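Local coordinates for protein pentafunctional AROM polypeptide (Schizosaccharomyces pombe, PDB 5SWV) that probably catalyses the dehydration of 3-dehydroquinate and the reduction of 3-dehydroshikimate in the shikimate pathway, as two domains of a five-enzyme polypeptide, at residues 10-16 with 215-221; 265-269 with 525-531; 41-45 with 86-90. Residue numbers count along the deposited sequence, not the author numbering.

Contact 1: residues 10-16 with 215-221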
loop_
_atom_site.group_PDB
_atom_site.type_symbol
_atom_site.label_atom_id
_atom_site.label_comp_id
_atom_site.label_asym_id
_atom_site.label_seq_id
_atom_site.Cartn_x
_atom_site.Cartn_y
_atom_site.Cartn_z
ATOM N N LYS A 10 -3.311 13.489 -5.442
ATOM C CA LYS A 10 -2.494 14.647 -5.785
ATOM C C LYS A 10 -1.206 14.242 -6.486
ATOM O O LYS A 10 -0.907 14.774 -7.544
ATOM C CB LYS A 10 -2.172 15.487 -4.547
ATOM C CG LYS A 10 -3.292 16.442 -4.141
ATOM C CD LYS A 10 -2.740 17.755 -3.609
ATOM C CE LYS A 10 -2.134 18.617 -4.728
ATOM N NZ LYS A 10 -0.971 19.428 -4.270
ATOM N N ARG A 11 -0.468 13.302 -5.889
ATOM C CA ARG A 11 0.828 12.844 -6.398
ATOM C C ARG A 11 0.928 11.338 -6.368
ATOM O O ARG A 11 0.773 10.735 -5.308
ATOM C CB ARG A 11 1.954 13.401 -5.529
ATOM C CG ARG A 11 2.245 14.856 -5.799
ATOM C CD ARG A 11 3.115 15.501 -4.737
ATOM N NE ARG A 11 3.360 16.889 -5.149
ATOM C CZ ARG A 11 2.882 17.992 -4.561
ATOM N NH1 ARG A 11 2.140 17.942 -3.443
ATOM N NH2 ARG A 11 3.179 19.175 -5.093
ATOM N N SER A 12 1.213 10.731 -7.511
ATOM C CA SER A 12 1.492 9.298 -7.567
ATOM C C SER A 12 2.893 9.048 -8.100
ATOM O O SER A 12 3.462 9.884 -8.816
ATOM C CB SER A 12 0.444 8.554 -8.408
ATOM O OG SER A 12 -0.158 9.403 -9.376
ATOM N N THR A 13 3.448 7.898 -7.720
ATOM C CA THR A 13 4.763 7.462 -8.180
ATOM C C THR A 13 4.720 5.975 -8.432
ATOM O O THR A 13 3.847 5.300 -7.925
ATOM C CB THR A 13 5.863 7.733 -7.137
ATOM O OG1 THR A 13 5.691 6.868 -6.013
ATOM C CG2 THR A 13 5.830 9.179 -6.657
ATOM N N PHE A 14 5.656 5.468 -9.222
ATOM C CA PHE A 14 5.787 4.029 -9.402
ATOM C C PHE A 14 7.242 3.602 -9.542
ATOM O O PHE A 14 8.065 4.323 -10.120
ATOM C CB PHE A 14 4.953 3.527 -10.574
ATOM C CG PHE A 14 5.474 3.912 -11.931
ATOM C CD1 PHE A 14 6.424 3.122 -12.578
ATOM C CD2 PHE A 14 4.963 5.031 -12.606
ATOM C CE1 PHE A 14 6.885 3.453 -13.850
ATOM C CE2 PHE A 14 5.427 5.373 -13.878
ATOM C CZ PHE A 14 6.397 4.583 -14.497
ATOM N N LEU A 15 7.526 2.416 -8.999
ATOM C CA LEU A 15 8.861 1.845 -8.969
ATOM C C LEU A 15 9.199 1.215 -10.309
ATOM O O LEU A 15 8.404 0.464 -10.851
ATOM C CB LEU A 15 8.969 0.774 -7.872
ATOM C CG LEU A 15 10.385 0.259 -7.607
ATOM C CD1 LEU A 15 11.206 1.317 -6.877
ATOM C CD2 LEU A 15 10.378 -1.037 -6.828
ATOM N N THR A 16 10.397 1.505 -10.818
ATOM C CA THR A 16 10.908 0.868 -12.032
ATOM C C THR A 16 11.687 -0.397 -11.660
ATOM O O THR A 16 12.905 -0.368 -11.514
ATOM C CB THR A 16 11.780 1.843 -12.837
ATOM O OG1 THR A 16 12.833 2.367 -12.005
ATOM C CG2 THR A 16 10.932 2.994 -13.352
ATOM N N LYS A 215 3.542 15.479 -11.374
ATOM C CA LYS A 215 2.822 14.973 -10.191
ATOM C C LYS A 215 2.236 13.604 -10.420
ATOM O O LYS A 215 2.272 12.775 -9.535
ATOM C CB LYS A 215 1.755 15.967 -9.742
ATOM C CG LYS A 215 2.410 17.246 -9.231
ATOM C CD LYS A 215 1.437 18.301 -8.731
ATOM C CE LYS A 215 0.459 18.706 -9.824
ATOM N NZ LYS A 215 0.057 20.129 -9.685
ATOM N N PHE A 216 1.745 13.370 -11.629
ATOM C CA PHE A 216 1.055 12.140 -11.973
ATOM C C PHE A 216 1.986 11.029 -12.457
ATOM O O PHE A 216 2.575 11.129 -13.531
ATOM C CB PHE A 216 0.011 12.434 -13.045
ATOM C CG PHE A 216 -0.797 11.247 -13.425
ATOM C CD1 PHE A 216 -1.789 10.778 -12.574
ATOM C CD2 PHE A 216 -0.558 10.578 -14.622
ATOM C CE1 PHE A 216 -2.548 9.660 -12.912
ATOM C CE2 PHE A 216 -1.307 9.460 -14.968
ATOM C CZ PHE A 216 -2.304 8.996 -14.110
ATOM N N MET A 217 2.084 9.962 -11.654
ATOM C CA MET A 217 2.815 8.710 -11.989
ATOM C C MET A 217 4.259 8.931 -12.432
ATOM O O MET A 217 4.642 8.557 -13.542
ATOM C CB MET A 217 2.055 7.884 -13.039
ATOM C CG MET A 217 0.701 7.380 -12.570
ATOM S SD MET A 217 -0.144 6.397 -13.844
ATOM C CE MET A 217 0.794 4.871 -13.744
ATOM N N THR A 218 5.049 9.535 -11.549
ATOM C CA THR A 218 6.482 9.720 -11.786
ATOM C C THR A 218 7.201 8.408 -11.520
ATOM O O THR A 218 6.907 7.741 -10.528
ATOM C CB THR A 218 7.084 10.804 -10.865
ATOM O OG1 THR A 218 6.436 12.052 -11.114
ATOM C CG2 THR A 218 8.562 10.977 -11.119
ATOM N N PRO A 219 8.132 8.016 -12.405
ATOM C CA PRO A 219 8.944 6.854 -12.050
ATOM C C PRO A 219 10.034 7.207 -11.052
ATOM O O PRO A 219 10.626 8.290 -11.117
ATOM C CB PRO A 219 9.540 6.399 -13.379
ATOM C CG PRO A 219 9.488 7.594 -14.241
ATOM C CD PRO A 219 8.287 8.380 -13.818
ATOM N N VAL A 220 10.260 6.276 -10.136
ATOM C CA VAL A 220 11.292 6.365 -9.132
ATOM C C VAL A 220 12.041 5.041 -9.058
ATOM O O VAL A 220 11.579 4.017 -9.576
ATOM C CB VAL A 220 10.717 6.698 -7.739
ATOM C CG1 VAL A 220 9.973 8.021 -7.775
ATOM C CG2 VAL A 220 9.816 5.583 -7.205
ATOM N N THR A 221 13.192 5.078 -8.394
ATOM C CA THR A 221 14.021 3.906 -8.180
ATOM C C THR A 221 14.318 3.807 -6.685
ATOM O O THR A 221 13.721 4.545 -5.895
ATOM C CB THR A 221 15.303 3.957 -9.044
ATOM O OG1 THR A 221 16.086 2.777 -8.812
ATOM C CG2 THR A 221 16.156 5.191 -8.743
HETATM O O HOH W 1 15.360 1.184 -11.146
#

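Contact 2: residues 265-269 with 525-531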
loop_
_atom_site.group_PDB
_atom_site.type_symbol
_atom_site.label_atom_id
_atom_site.label_comp_id
_atom_site.label_asym_id
_atom_site.label_seq_id
_atom_site.Cartn_x
_atom_site.Cartn_y
_atom_site.Cartn_z
ATOM N N ARG A 265 4.911 5.868 22.166
ATOM C CA ARG A 265 6.020 5.796 21.216
ATOM C C ARG A 265 5.585 6.105 19.784
ATOM O O ARG A 265 6.328 5.844 18.833
ATOM C CB ARG A 265 6.672 4.413 21.292
ATOM C CG ARG A 265 7.195 4.084 22.685
ATOM C CD ARG A 265 8.057 2.828 22.705
ATOM N NE ARG A 265 9.411 3.096 22.211
ATOM C CZ ARG A 265 10.428 3.590 22.928
ATOM N NH1 ARG A 265 10.292 3.906 24.222
ATOM N NH2 ARG A 265 11.612 3.780 22.334
ATOM N N SER A 266 4.389 6.671 19.631
ATOM C CA SER A 266 3.930 7.141 18.333
ATOM C C SER A 266 4.783 8.269 17.748
ATOM O O SER A 266 5.017 8.280 16.559
ATOM C CB SER A 266 2.462 7.556 18.387
ATOM O OG SER A 266 1.660 6.401 18.352
ATOM N N PRO A 267 5.257 9.213 18.574
ATOM C CA PRO A 267 6.160 10.221 18.000
ATOM C C PRO A 267 7.436 9.655 17.368
ATOM O O PRO A 267 7.815 10.119 16.301
ATOM C CB PRO A 267 6.467 11.137 19.186
ATOM C CG PRO A 267 5.254 11.013 20.047
ATOM C CD PRO A 267 4.876 9.562 19.952
ATOM N N ILE A 268 8.039 8.628 17.974
ATOM C CA ILE A 268 9.242 8.004 17.402
ATOM C C ILE A 268 8.870 7.318 16.097
ATOM O O ILE A 268 9.618 7.389 15.115
ATOM C CB ILE A 268 9.934 6.977 18.340
ATOM C CG1 ILE A 268 10.091 7.542 19.768
ATOM C CG2 ILE A 268 11.316 6.600 17.800
ATOM C CD1 ILE A 268 10.902 6.683 20.723
ATOM N N LEU A 269 7.706 6.671 16.090
ATOM C CA LEU A 269 7.246 5.916 14.917
ATOM C C LEU A 269 7.091 6.822 13.709
ATOM O O LEU A 269 7.684 6.567 12.655
ATOM C CB LEU A 269 5.969 5.117 15.236
ATOM C CG LEU A 269 4.813 4.835 14.262
ATOM C CD1 LEU A 269 5.141 4.357 12.861
ATOM C CD2 LEU A 269 3.899 3.804 14.928
ATOM N N VAL A 525 11.136 1.038 10.973
ATOM C CA VAL A 525 10.296 1.829 11.857
ATOM C C VAL A 525 10.054 1.069 13.159
ATOM O O VAL A 525 10.026 1.667 14.229
ATOM C CB VAL A 525 8.958 2.190 11.201
ATOM C CG1 VAL A 525 8.078 2.951 12.173
ATOM C CG2 VAL A 525 9.181 3.052 9.967
ATOM N N TYR A 526 9.879 -0.244 13.051
ATOM C CA TYR A 526 9.734 -1.120 14.208
ATOM C C TYR A 526 11.023 -1.150 15.050
ATOM O O TYR A 526 10.953 -1.103 16.273
ATOM C CB TYR A 526 9.304 -2.531 13.735
ATOM C CG TYR A 526 9.111 -3.552 14.828
ATOM C CD1 TYR A 526 10.196 -4.283 15.330
ATOM C CD2 TYR A 526 7.854 -3.793 15.364
ATOM C CE1 TYR A 526 10.038 -5.209 16.342
ATOM C CE2 TYR A 526 7.683 -4.729 16.379
ATOM C CZ TYR A 526 8.780 -5.432 16.861
ATOM O OH TYR A 526 8.615 -6.355 17.852
ATOM N N GLN A 527 12.189 -1.196 14.405
ATOM C CA GLN A 527 13.478 -1.234 15.140
ATOM C C GLN A 527 13.724 -0.046 16.065
ATOM O O GLN A 527 14.363 -0.209 17.103
ATOM C CB GLN A 527 14.693 -1.407 14.191
ATOM C CG GLN A 527 14.877 -2.817 13.607
ATOM C CD GLN A 527 14.706 -3.949 14.641
ATOM O OE1 GLN A 527 15.233 -3.869 15.759
ATOM N NE2 GLN A 527 13.956 -4.997 14.276
ATOM N N LYS A 528 13.215 1.128 15.682
ATOM C CA LYS A 528 13.333 2.354 16.477
ATOM C C LYS A 528 12.231 2.503 17.533
ATOM O O LYS A 528 12.458 3.080 18.596
ATOM C CB LYS A 528 13.411 3.583 15.559
ATOM C CG LYS A 528 14.745 3.662 14.803
ATOM C CD LYS A 528 15.032 5.012 14.127
ATOM C CE LYS A 528 15.199 6.175 15.106
ATOM N NZ LYS A 528 16.237 5.901 16.139
ATOM N N VAL A 529 11.047 1.971 17.261
ATOM C CA VAL A 529 10.005 1.901 18.279
ATOM C C VAL A 529 10.464 1.004 19.441
ATOM O O VAL A 529 10.338 1.406 20.591
ATOM C CB VAL A 529 8.641 1.444 17.697
ATOM C CG1 VAL A 529 7.638 1.138 18.795
ATOM C CG2 VAL A 529 8.065 2.523 16.800
ATOM N N ILE A 530 11.019 -0.180 19.162
ATOM C CA ILE A 530 11.390 -1.106 20.258
ATOM C C ILE A 530 12.612 -0.682 21.082
ATOM O O ILE A 530 12.679 -1.021 22.269
ATOM C CB ILE A 530 11.544 -2.586 19.807
ATOM C CG1 ILE A 530 12.765 -2.815 18.902
ATOM C CG2 ILE A 530 10.272 -3.065 19.120
ATOM C CD1 ILE A 530 13.051 -4.287 18.675
ATOM N N GLU A 531 13.554 0.036 20.454
ATOM C CA GLU A 531 14.775 0.573 21.118
ATOM C C GLU A 531 14.606 1.060 22.561
ATOM O O GLU A 531 15.487 0.860 23.400
ATOM C CB GLU A 531 15.371 1.731 20.311
ATOM C CG GLU A 531 16.448 1.308 19.328
ATOM C CD GLU A 531 17.141 2.488 18.680
ATOM O OE1 GLU A 531 17.408 3.471 19.399
ATOM O OE2 GLU A 531 17.426 2.432 17.460
ATOM O OXT GLU A 531 13.599 1.680 22.914
#

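Contact 3: residues 41-45 with 86-90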
loop_
_atom_site.group_PDB
_atom_site.type_symbol
_atom_site.label_atom_id
_atom_site.label_comp_id
_atom_site.label_asym_id
_atom_site.label_seq_id
_atom_site.Cartn_x
_atom_site.Cartn_y
_atom_site.Cartn_z
ATOM N N VAL A 41 7.210 -3.556 -13.988
ATOM C CA VAL A 41 8.126 -4.631 -14.263
ATOM C C VAL A 41 8.702 -4.301 -15.615
ATOM O O VAL A 41 7.988 -4.285 -16.616
ATOM C CB VAL A 41 7.438 -5.997 -14.333
ATOM C CG1 VAL A 41 8.470 -7.077 -14.659
ATOM C CG2 VAL A 41 6.712 -6.300 -13.025
ATOM N N ARG A 42 9.991 -3.998 -15.622
ATOM C CA ARG A 42 10.717 -3.757 -16.839
ATOM C C ARG A 42 11.066 -5.119 -17.410
ATOM O O ARG A 42 12.071 -5.754 -17.023
ATOM C CB ARG A 42 11.961 -2.896 -16.580
ATOM C CG ARG A 42 11.635 -1.424 -16.387
ATOM C CD ARG A 42 11.218 -0.731 -17.683
ATOM N NE ARG A 42 12.270 -0.774 -18.715
ATOM C CZ ARG A 42 13.237 0.140 -18.889
ATOM N NH1 ARG A 42 13.351 1.228 -18.123
ATOM N NH2 ARG A 42 14.125 -0.037 -19.852
ATOM N N VAL A 43 10.215 -5.551 -18.336
ATOM C CA VAL A 43 10.266 -6.891 -18.897
ATOM C C VAL A 43 11.528 -7.036 -19.747
ATOM O O VAL A 43 12.140 -8.115 -19.795
ATOM C CB VAL A 43 8.997 -7.184 -19.725
ATOM C CG1 VAL A 43 9.085 -8.545 -20.402
ATOM C CG2 VAL A 43 7.755 -7.109 -18.844
ATOM N N ASP A 44 11.934 -5.940 -20.388
ATOM C CA ASP A 44 13.199 -5.913 -21.131
ATOM C C ASP A 44 14.448 -6.261 -20.291
ATOM O O ASP A 44 15.432 -6.759 -20.845
ATOM C CB ASP A 44 13.376 -4.588 -21.903
ATOM C CG ASP A 44 13.368 -3.356 -21.004
ATOM O OD1 ASP A 44 12.329 -3.110 -20.329
ATOM O OD2 ASP A 44 14.396 -2.621 -21.000
ATOM N N TYR A 45 14.381 -6.048 -18.974
ATOM C CA TYR A 45 15.480 -6.409 -18.064
ATOM C C TYR A 45 15.444 -7.844 -17.542
ATOM O O TYR A 45 16.469 -8.335 -17.092
ATOM C CB TYR A 45 15.557 -5.446 -16.871
ATOM C CG TYR A 45 16.339 -4.192 -17.159
ATOM C CD1 TYR A 45 15.784 -3.187 -17.934
ATOM C CD2 TYR A 45 17.633 -4.001 -16.656
ATOM C CE1 TYR A 45 16.477 -2.020 -18.204
ATOM C CE2 TYR A 45 18.344 -2.841 -16.932
ATOM C CZ TYR A 45 17.755 -1.848 -17.710
ATOM O OH TYR A 45 18.398 -0.668 -18.016
ATOM N N GLY A 86 15.576 3.652 -25.085
ATOM C CA GLY A 86 16.385 3.594 -23.857
ATOM C C GLY A 86 16.388 2.287 -23.076
ATOM O O GLY A 86 17.032 2.188 -22.042
ATOM N N GLY A 87 15.668 1.285 -23.557
ATOM C CA GLY A 87 15.650 -0.032 -22.931
ATOM C C GLY A 87 16.526 -1.023 -23.666
ATOM O O GLY A 87 17.428 -0.628 -24.386
ATOM N N LEU A 88 16.254 -2.308 -23.464
ATOM C CA LEU A 88 17.103 -3.400 -23.955
ATOM C C LEU A 88 16.441 -4.296 -24.983
ATOM O O LEU A 88 17.100 -5.171 -25.524
ATOM C CB LEU A 88 17.552 -4.278 -22.776
ATOM C CG LEU A 88 18.270 -3.558 -21.612
ATOM C CD1 LEU A 88 18.572 -4.516 -20.452
ATOM C CD2 LEU A 88 19.544 -2.857 -22.097
ATOM N N PHE A 89 15.160 -4.088 -25.257
ATOM C CA PHE A 89 14.417 -4.995 -26.099
ATOM C C PHE A 89 14.684 -4.610 -27.536
ATOM O O PHE A 89 14.632 -3.437 -27.862
ATOM C CB PHE A 89 12.904 -4.924 -25.791
ATOM C CG PHE A 89 12.104 -6.089 -26.325
ATOM C CD1 PHE A 89 11.901 -7.225 -25.551
ATOM C CD2 PHE A 89 11.531 -6.034 -27.591
ATOM C CE1 PHE A 89 11.151 -8.300 -26.035
ATOM C CE2 PHE A 89 10.776 -7.097 -28.087
ATOM C CZ PHE A 89 10.590 -8.233 -27.310
ATOM N N PRO A 90 14.957 -5.596 -28.404
ATOM C CA PRO A 90 15.197 -5.290 -29.811
ATOM C C PRO A 90 13.993 -4.657 -30.501
ATOM O O PRO A 90 12.874 -5.115 -30.327
ATOM C CB PRO A 90 15.469 -6.656 -30.421
ATOM C CG PRO A 90 15.808 -7.544 -29.270
ATOM C CD PRO A 90 15.008 -7.042 -28.140
#

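Contact 1: residues 10-16 with 215-221
Lys215 opens the pairing: Lys215 O accepts a hydrogen bond from Ser12 N (3.1 Å), and its CB meets CG of Arg11 at 4.1 Å, the aliphatic parts of two long side chains touching while the Arg11 guanidinium goes to a salt bridge with Glu248. Phe216 turns its CA-to-CB bond away, and its ring packs on Ile199. At Met217 the backbone adopts positive phi, and Met217 N hydrogen-bonds the small side chain of Ser12 (OG, 3.2 Å). From Thr218 the pairing is regular and parallel. Thr218 N reaches Ser12 O (3.2 Å), while Thr218 O receives Phe14 N (2.9 Å). Pro219 can afford to lack an N-H, because the bonds to Phe14 fall to its neighbours; its CB lies over the Phe14 ring, 4.2 Å from the centroid, in a CH-pi contact. Val220 then uses both polar atoms, N to Phe14 O (2.9 Å) and O to Thr16 N (3.0 Å). On its face, the beta-branched side chains of Thr13, Thr218 and Val220 suit packing against helix 236-245. At Thr221, OG1 shares a water with Thr16 OG1, each 2.9 Å from it; Thr16 OG1 also hydrogen-bonds Gln233. Joining the first and eighth strands in parallel is the step that closes a (beta/alpha)8 TIM barrel, the fold of type I dehydroquinases.

Contact 2: residues 265-269 with 525-531
This is a partly buried helix-to-helix contact, apolar inside and charged at its edge, by which the chain's C-terminal helix returns to the start of the first helix of the shikimate dehydrogenase substrate-binding region. Leu269 supplies the apolar part: its CD1 lies 3.3 Å from Val525 CG1, and its CB lies 3.7 Å from Val529 CG2. Val525 and Val529, one turn apart, present compact side chains that let the helices come close. Ile268 adds its CG2, 3.8 Å from Lys528 O. Arg265, at the N-cap position, is long enough to reach the final turn, where its NE makes a weak hydrogen bond to Val529 O (2.5 Å). Its NH2 lies 2.9 Å from Glu531 OXT, an oxygen of the C-terminal carboxylate, in a salt bridge of charges alone, as that oxygen is well out of the guanidinium plane. Around this pair, Leu269 also meets Leu509 of helix 500-516, Val525 and Lys528 touch Leu276 and Thr272 further along helix 266-277, and Pro267 rests on Tyr283 of strand 282-285.

Contact 3: residues 41-45 with 86-90
Charge dominates the first group of interactions. Arg42, at the end of strand 38-42, and Asp44, just beyond it, form a two-pronged salt bridge: Arg42 NE bonds to Asp44 OD1 and Arg42 NH2 to Asp44 OD2, both at 2.8 Å. The chain turns tightly between them, with Tyr45 N bonded to Arg42 O (3.0 Å), and this brings the two side chains together. One hydrogen bond then crosses to the 86-90 loop, from Leu88 N to Asp44 OD2 (3.1 Å), while OD1 takes a weak bond from Arg81 N. Steric fit forms the second group. Gly87 passes so near the ion pair, its CA 3.4 Å from Arg42 NH2 and 3.5 Å from Asp44 OD2, that a CB there would lie only 2.8 Å from Asp44 OD2, a clash; glycine gives the backbone room to pass. Apolar contact makes up the third. Leu88 CD1 sits almost on the normal of the Tyr45 ring, 3.7 Å from its centroid, a CH-pi contact over the ring face. Asp44 CB meets Phe89 CB at 3.9 Å, and the Phe89 ring packs among Ile55 and Ile80. The site lies at the C-terminal end of a barrel strand, the end at which TIM barrels carry their active site. Asp44 thus satisfies an arginine and a loop amide with one carboxylate, so the buried ion pair also binds the loop through Leu88 N.

Contacts 1 and 3 belong to the same barrel sheet, through the neighbouring strands 13-17 and 38-42, and their nearest atoms are about 5 Å apart. Contact 1 is largely buried and relies on repeated main-chain bonds between strands, with apolar packing on both faces. Contact 3, at a loop, has no strand pairing; one side-chain carboxylate does most of the polar work, and its leucine is exposed. Contact 2 stands apart in the dehydrogenase part, its nearest atoms about 17 Å from contact 1 and about 25 Å from contact 3. It joins helices through aliphatic side chains, with its charges at the exposed chain end, whereas the ion pair of contact 3 is buried.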